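Local coordinates for protein 3-keto-5-aminohexanoate cleavage enzyme (Ralstonia eutropha, PDB 3C6C) that probably cleaves 3-keto-5-aminohexanoate or a related beta-keto acid with the help of a bound divalent metal ion, at residues Gln250-Leu259 with Leu285-Leu296. Numbering follows the deposited sequence. Where two conformers were deposited one is given.
Sequences QMPMMAQAAL and LVERARTVIEHL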
loop_
_atom_site.group_PDB
_atom_site.type_symbol
_atom_site.label_atom_id
_atom_site.label_comp_id
_atom_site.label_asym_id
_atom_site.label_seq_id
_atom_site.Cartn_x
_atom_site.Cartn_y
_atom_site.Cartn_z
ATOM N N GLN A 250 5.880 16.036 -14.137
ATOM C CA GLN A 250 5.706 15.358 -15.428
ATOM C C GLN A 250 6.676 14.176 -15.558
ATOM O O GLN A 250 6.255 13.034 -15.842
ATOM C CB GLN A 250 5.914 16.337 -16.575
ATOM C CG GLN A 250 5.956 15.677 -17.974
ATOM C CD GLN A 250 5.926 16.717 -19.082
ATOM O OE1 GLN A 250 6.945 17.340 -19.390
ATOM N NE2 GLN A 250 4.730 16.934 -19.661
HETATM N N MSE A 251 7.972 14.446 -15.394
HETATM C CA MSE A 251 8.981 13.369 -15.590
HETATM C C MSE A 251 8.908 12.271 -14.499
HETATM O O MSE A 251 8.930 11.085 -14.832
HETATM C CB MSE A 251 10.397 13.923 -15.787
HETATM C CG MSE A 251 10.561 14.648 -17.116
HETATM SE SE MSE A 251 10.185 13.613 -18.732
HETATM C CE MSE A 251 9.906 15.034 -19.998
ATOM N N PRO A 252 8.810 12.648 -13.208
ATOM C CA PRO A 252 8.607 11.643 -12.154
ATOM C C PRO A 252 7.398 10.740 -12.401
ATOM O O PRO A 252 7.482 9.515 -12.251
ATOM C CB PRO A 252 8.431 12.508 -10.889
ATOM C CG PRO A 252 9.283 13.697 -11.193
ATOM C CD PRO A 252 8.946 13.993 -12.627
HETATM N N MSE A 253 6.272 11.319 -12.797
HETATM C CA MSE A 253 5.083 10.486 -12.988
HETATM C C MSE A 253 5.207 9.584 -14.211
HETATM O O MSE A 253 4.717 8.460 -14.227
HETATM C CB MSE A 253 3.798 11.302 -13.030
HETATM C CG MSE A 253 3.380 11.875 -11.656
HETATM SE SE MSE A 253 3.232 10.674 -10.132
HETATM C CE MSE A 253 4.896 10.697 -9.434
HETATM N N MSE A 254 5.895 10.076 -15.229
HETATM C CA MSE A 254 6.191 9.263 -16.418
HETATM C C MSE A 254 7.009 8.019 -16.038
HETATM O O MSE A 254 6.668 6.880 -16.397
HETATM C CB MSE A 254 6.950 10.116 -17.459
HETATM C CG MSE A 254 7.388 9.402 -18.769
HETATM SE SE MSE A 254 9.034 8.434 -18.598
HETATM C CE MSE A 254 10.205 9.827 -17.961
ATOM N N ALA A 255 8.076 8.242 -15.284
ATOM C CA ALA A 255 8.963 7.130 -14.909
ATOM C C ALA A 255 8.201 6.143 -14.018
ATOM O O ALA A 255 8.323 4.912 -14.139
ATOM C CB ALA A 255 10.278 7.632 -14.215
ATOM N N GLN A 256 7.385 6.694 -13.140
ATOM C CA GLN A 256 6.655 5.883 -12.142
ATOM C C GLN A 256 5.618 5.012 -12.828
ATOM O O GLN A 256 5.480 3.819 -12.518
ATOM C CB GLN A 256 5.977 6.758 -11.061
ATOM C CG GLN A 256 5.342 5.905 -9.976
ATOM C CD GLN A 256 6.367 5.058 -9.283
ATOM O OE1 GLN A 256 7.021 5.527 -8.341
ATOM N NE2 GLN A 256 6.556 3.815 -9.755
ATOM N N ALA A 257 4.957 5.574 -13.831
ATOM C CA ALA A 257 3.999 4.798 -14.639
ATOM C C ALA A 257 4.714 3.682 -15.387
ATOM O O ALA A 257 4.281 2.532 -15.360
ATOM C CB ALA A 257 3.190 5.686 -15.611
ATOM N N ALA A 258 5.832 4.008 -16.026
ATOM C CA ALA A 258 6.603 3.003 -16.783
ATOM C C ALA A 258 6.964 1.843 -15.866
ATOM O O ALA A 258 6.844 0.676 -16.238
ATOM C CB ALA A 258 7.865 3.602 -17.428
ATOM N N LEU A 259 7.387 2.192 -14.661
ATOM C CA LEU A 259 7.857 1.195 -13.686
ATOM C C LEU A 259 6.737 0.238 -13.199
ATOM O O LEU A 259 6.999 -0.907 -12.788
ATOM C CB LEU A 259 8.514 1.879 -12.496
ATOM C CG LEU A 259 9.933 2.418 -12.750
ATOM C CD1 LEU A 259 10.317 3.371 -11.611
ATOM C CD2 LEU A 259 10.980 1.282 -12.875
ATOM N N LEU A 285 10.864 16.953 -24.858
ATOM C CA LEU A 285 10.165 16.259 -23.759
ATOM C C LEU A 285 10.012 14.779 -24.088
ATOM O O LEU A 285 10.240 13.916 -23.251
ATOM C CB LEU A 285 8.815 16.907 -23.447
ATOM C CG LEU A 285 8.842 18.331 -22.880
ATOM C CD1 LEU A 285 7.398 18.865 -22.716
ATOM C CD2 LEU A 285 9.669 18.424 -21.546
ATOM N N VAL A 286 9.649 14.500 -25.342
ATOM C CA VAL A 286 9.535 13.129 -25.827
ATOM C C VAL A 286 10.894 12.441 -25.752
ATOM O O VAL A 286 11.013 11.295 -25.337
ATOM C CB VAL A 286 8.958 13.055 -27.276
ATOM C CG1 VAL A 286 9.056 11.621 -27.808
ATOM C CG2 VAL A 286 7.460 13.527 -27.334
ATOM N N GLU A 287 11.936 13.151 -26.164
ATOM C CA GLU A 287 13.289 12.572 -26.204
ATOM C C GLU A 287 13.745 12.193 -24.811
ATOM O O GLU A 287 14.298 11.109 -24.568
ATOM C CB GLU A 287 14.273 13.556 -26.824
ATOM C CG GLU A 287 15.701 13.095 -26.784
ATOM C CD GLU A 287 16.657 14.147 -27.369
ATOM O OE1 GLU A 287 16.284 15.354 -27.405
ATOM O OE2 GLU A 287 17.772 13.753 -27.787
ATOM N N ARG A 288 13.430 13.053 -23.860
ATOM C CA ARG A 288 13.843 12.837 -22.456
ATOM C C ARG A 288 13.161 11.602 -21.879
ATOM O O ARG A 288 13.792 10.762 -21.247
ATOM C CB ARG A 288 13.569 14.077 -21.588
ATOM C CG ARG A 288 13.742 13.870 -20.075
ATOM C CD ARG A 288 14.031 15.202 -19.355
ATOM N NE ARG A 288 15.224 15.775 -19.967
ATOM C CZ ARG A 288 15.806 16.916 -19.622
ATOM N NH1 ARG A 288 15.298 17.681 -18.673
ATOM N NH2 ARG A 288 16.900 17.295 -20.265
ATOM N N ALA A 289 11.865 11.499 -22.135
ATOM C CA ALA A 289 11.038 10.387 -21.622
ATOM C C ALA A 289 11.504 9.056 -22.238
ATOM O O ALA A 289 11.659 8.025 -21.577
ATOM C CB ALA A 289 9.525 10.665 -21.912
ATOM N N ARG A 290 11.786 9.139 -23.526
ATOM C CA ARG A 290 12.249 7.966 -24.301
ATOM C C ARG A 290 13.569 7.429 -23.766
ATOM O O ARG A 290 13.760 6.207 -23.585
ATOM C CB ARG A 290 12.322 8.281 -25.795
ATOM C CG ARG A 290 12.916 7.148 -26.611
ATOM C CD ARG A 290 12.849 7.490 -28.059
ATOM N NE ARG A 290 13.670 6.581 -28.842
ATOM C CZ ARG A 290 13.880 6.711 -30.142
ATOM N NH1 ARG A 290 13.295 7.689 -30.817
ATOM N NH2 ARG A 290 14.647 5.837 -30.773
ATOM N N THR A 291 14.471 8.360 -23.480
ATOM C CA THR A 291 15.777 8.027 -22.911
ATOM C C THR A 291 15.648 7.306 -21.563
ATOM O O THR A 291 16.278 6.277 -21.315
ATOM C CB THR A 291 16.671 9.276 -22.801
ATOM O OG1 THR A 291 16.975 9.747 -24.121
ATOM C CG2 THR A 291 17.973 8.953 -22.050
ATOM N N VAL A 292 14.784 7.837 -20.711
ATOM C CA VAL A 292 14.518 7.227 -19.417
ATOM C C VAL A 292 13.969 5.801 -19.587
ATOM O O VAL A 292 14.476 4.835 -18.999
ATOM C CB VAL A 292 13.593 8.098 -18.515
ATOM C CG1 VAL A 292 13.136 7.254 -17.290
ATOM C CG2 VAL A 292 14.325 9.414 -18.075
ATOM N N ILE A 293 12.958 5.666 -20.423
ATOM C CA ILE A 293 12.295 4.356 -20.674
ATOM C C ILE A 293 13.300 3.303 -21.174
ATOM O O ILE A 293 13.341 2.162 -20.713
ATOM C CB ILE A 293 11.070 4.547 -21.648
ATOM C CG1 ILE A 293 9.954 5.319 -20.917
ATOM C CG2 ILE A 293 10.534 3.199 -22.196
ATOM C CD1 ILE A 293 8.882 5.893 -21.867
ATOM N N GLU A 294 14.145 3.731 -22.097
ATOM C CA GLU A 294 15.182 2.850 -22.652
ATOM C C GLU A 294 16.229 2.481 -21.593
ATOM O O GLU A 294 16.639 1.314 -21.464
ATOM C CB GLU A 294 15.816 3.499 -23.879
ATOM C CG GLU A 294 14.818 3.595 -25.063
ATOM C CD GLU A 294 15.339 4.325 -26.273
ATOM O OE1 GLU A 294 16.421 4.947 -26.198
ATOM O OE2 GLU A 294 14.626 4.311 -27.303
ATOM N N HIS A 295 16.632 3.472 -20.802
ATOM C CA HIS A 295 17.645 3.255 -19.755
ATOM C C HIS A 295 17.099 2.264 -18.695
ATOM O O HIS A 295 17.859 1.559 -18.011
ATOM C CB HIS A 295 18.105 4.581 -19.102
ATOM C CG HIS A 295 19.097 5.356 -19.924
ATOM N ND1 HIS A 295 19.386 5.039 -21.234
ATOM C CD2 HIS A 295 19.880 6.414 -19.613
ATOM C CE1 HIS A 295 20.301 5.878 -21.696
ATOM N NE2 HIS A 295 20.619 6.722 -20.732
ATOM N N LEU A 296 15.769 2.207 -18.569
ATOM C CA LEU A 296 15.132 1.306 -17.581
ATOM C C LEU A 296 14.866 -0.095 -18.144
ATOM O O LEU A 296 14.260 -0.938 -17.489
ATOM C CB LEU A 296 13.828 1.866 -17.006
ATOM C CG LEU A 296 13.991 3.177 -16.253
ATOM C CD1 LEU A 296 12.637 3.656 -15.777
ATOM C CD2 LEU A 296 14.987 3.029 -15.103
#
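Met251, Met254, Ala255, Ala258 and Leu259 pack against Leu285-Leu296, the axes of helices 250-259 and 285-295 running the same general way, inclined by 35° and 10.3 Å apart at closest approach. No hydrogen bond joins them; the contacts are mostly between apolar side-chain atoms. Selenomethionines Met251 and Met254 supply more than half of the area that helix 250-259 contributes. In Met251 the bend at chi2 (-58°) sets SE 3.8 Å from Arg288 CG in the conformer given. The extended last bond carries CE on to Leu285, 3.7 Å from its CD2. Met254 is bent at both chi2 and chi3: its CG lies over Ala289 CB, while its terminal CE rests against both Ala289 CA and Val292 CB, 3.8 Å from each. SE of the same residue reaches Ile293 CG1 at 4.0 Å. Further along, Ala255 CB meets Val292 CG1 at 4.2 Å, Ala258 CB faces Ile293 CG1, and Leu259 CD2 closes the row 4.1 Å from Leu296 CD1. At the other end, Gln250 OE1 lies beside the Leu285 methyls but is hydrogen-bonded to Asn271, and its NE2 to Gly267 O, which hold the amide. The pair thus joins neighbouring outer helices of the TIM barrel: strand 264-266 lies against Met251, Met254 and Leu285, strand 23-29 against Ala289 and Ile293, and His295 of a second subunit packs on Met251 and Val292.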